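Local coordinates for Dhd127_a (Synthetic construct, PDB 6DLM), which forms one half of a computationally designed coiled-coil heterodimer, pairing with its partner chain Dhd127_b, at residues K9-L14 against E65-I70. Numbering follows the deposited sequence.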
# COMPACT_ATOMS: atom_id res chain seq x y z
N LYS A 9 9.14 -15.81 -4.86
CA LYS A 9 9.92 -15.13 -3.84
C LYS A 9 10.03 -13.61 -4.13
O LYS A 9 9.95 -12.82 -3.21
CB LYS A 9 11.29 -15.79 -3.68
CG LYS A 9 11.22 -17.15 -3.00
CD LYS A 9 12.55 -17.88 -3.07
CE LYS A 9 12.67 -18.94 -1.99
NZ LYS A 9 11.39 -19.67 -1.81
N GLU A 10 10.23 -13.22 -5.38
CA GLU A 10 10.29 -11.81 -5.73
C GLU A 10 8.95 -11.15 -5.40
O GLU A 10 8.93 -10.04 -4.88
CB GLU A 10 10.63 -11.63 -7.22
CG GLU A 10 10.65 -10.18 -7.67
CD GLU A 10 11.37 -9.95 -9.00
OE1 GLU A 10 11.05 -8.96 -9.68
OE2 GLU A 10 12.25 -10.74 -9.35
N LEU A 11 7.85 -11.83 -5.68
CA LEU A 11 6.55 -11.29 -5.36
C LEU A 11 6.42 -11.06 -3.85
O LEU A 11 5.90 -10.09 -3.43
CB LEU A 11 5.45 -12.21 -5.86
CG LEU A 11 4.04 -11.76 -5.63
CD1 LEU A 11 3.81 -10.37 -6.17
CD2 LEU A 11 3.05 -12.73 -6.23
N ALA A 12 6.91 -12.01 -3.05
CA ALA A 12 6.89 -11.83 -1.61
C ALA A 12 7.75 -10.61 -1.22
O ALA A 12 7.35 -9.82 -0.38
CB ALA A 12 7.39 -13.07 -0.91
N ASP A 13 8.91 -10.45 -1.86
CA ASP A 13 9.75 -9.30 -1.56
C ASP A 13 9.02 -7.98 -1.87
O ASP A 13 9.02 -7.08 -1.06
CB ASP A 13 11.00 -9.33 -2.43
CG ASP A 13 12.03 -10.34 -1.97
OD1 ASP A 13 11.91 -10.89 -0.86
OD2 ASP A 13 12.97 -10.57 -2.73
N LEU A 14 8.41 -7.90 -3.05
CA LEU A 14 7.66 -6.71 -3.43
C LEU A 14 6.46 -6.44 -2.52
O LEU A 14 6.20 -5.30 -2.17
CB LEU A 14 7.18 -6.82 -4.87
CG LEU A 14 8.26 -7.00 -5.93
CD1 LEU A 14 7.63 -7.21 -7.30
CD2 LEU A 14 9.18 -5.80 -5.96
N GLU A 65 2.72 -6.34 -12.69
CA GLU A 65 3.56 -6.88 -13.76
C GLU A 65 4.07 -8.26 -13.31
O GLU A 65 4.12 -9.17 -14.10
CB GLU A 65 4.73 -5.97 -14.08
CG GLU A 65 4.33 -4.65 -14.69
CD GLU A 65 3.87 -4.77 -16.13
OE1 GLU A 65 4.02 -5.84 -16.74
OE2 GLU A 65 3.36 -3.77 -16.66
N THR A 66 4.44 -8.38 -12.04
CA THR A 66 4.90 -9.65 -11.52
C THR A 66 3.78 -10.71 -11.60
O THR A 66 4.03 -11.85 -11.95
CB THR A 66 5.41 -9.50 -10.08
OG1 THR A 66 6.44 -8.52 -10.05
CG2 THR A 66 5.94 -10.82 -9.57
N HIS A 67 2.55 -10.32 -11.30
CA HIS A 67 1.43 -11.25 -11.46
C HIS A 67 1.32 -11.69 -12.93
O HIS A 67 1.12 -12.85 -13.19
CB HIS A 67 0.11 -10.63 -11.04
CG HIS A 67 0.03 -10.30 -9.58
ND1 HIS A 67 -0.88 -9.40 -9.07
CD2 HIS A 67 0.75 -10.74 -8.53
CE1 HIS A 67 -0.72 -9.31 -7.77
NE2 HIS A 67 0.26 -10.11 -7.41
N ARG A 68 1.48 -10.75 -13.85
CA ARG A 68 1.41 -11.10 -15.27
C ARG A 68 2.50 -12.11 -15.62
O ARG A 68 2.22 -13.08 -16.29
CB ARG A 68 1.55 -9.87 -16.14
CG ARG A 68 1.55 -10.17 -17.63
CD ARG A 68 1.81 -8.92 -18.45
NE ARG A 68 3.06 -8.29 -18.04
CZ ARG A 68 4.26 -8.72 -18.40
NH1 ARG A 68 4.37 -9.77 -19.20
NH2 ARG A 68 5.34 -8.09 -17.96
N GLU A 69 3.73 -11.91 -15.16
CA GLU A 69 4.78 -12.88 -15.43
C GLU A 69 4.40 -14.25 -14.84
O GLU A 69 4.61 -15.25 -15.49
CB GLU A 69 6.10 -12.40 -14.83
CG GLU A 69 6.65 -11.14 -15.46
CD GLU A 69 7.46 -11.41 -16.71
OE1 GLU A 69 7.54 -12.57 -17.11
OE2 GLU A 69 8.00 -10.45 -17.28
N ILE A 70 3.84 -14.26 -13.64
CA ILE A 70 3.45 -15.52 -13.03
C ILE A 70 2.36 -16.21 -13.84
O ILE A 70 2.48 -17.38 -14.13
CB ILE A 70 2.99 -15.34 -11.58
CG1 ILE A 70 4.19 -14.98 -10.70
CG2 ILE A 70 2.34 -16.61 -11.07
CD1 ILE A 70 3.81 -14.33 -9.40
O HOH W 1 8.86 -8.65 -11.34
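Leu11 holds CG anti to its backbone N (chi1 -179°), and its chi2 of 54° places CD1, and with it CD2, against the ring of His67, whose CG is anti to its carbonyl carbon. The two side chains cross at about a right angle: Leu11 CD2 lies in the ring plane at the edge, 3.8 Å from His67 CD2, while Leu11 CD1 comes within 3.8 Å of His67 NE2. Histidine suits the place, since the CD2 side packs against methyls while NE2 is hydrogen-bonded to Gln15 of Dhd127_b. Leu11 CD2 also meets Ile70 CD1 at 3.6 Å, two branched apolar chains filling a buried interface. An alanine at Leu11 would probably open a gap beside the His67 ring and Ile70 CD1. Thr66 serves two environments: CG2 packs 4.0 Å from Leu11 CB, whereas OG1, hydrogen-bonded to the backbone O of Glu62 one turn earlier, lies 3.3 Å from Leu14 CD1. A water donates to Thr66 OG1 and to Glu10 OE1, a carboxylate suited to the exposed margin. Helices 3-37 and 44-73 form an antiparallel hairpin, local axes 10.4 Å apart at 165°; Gln15, Leu19 and Ile8 of Dhd127_b pack on Leu11, His67 and Ile70 respectively, continuing its buried side.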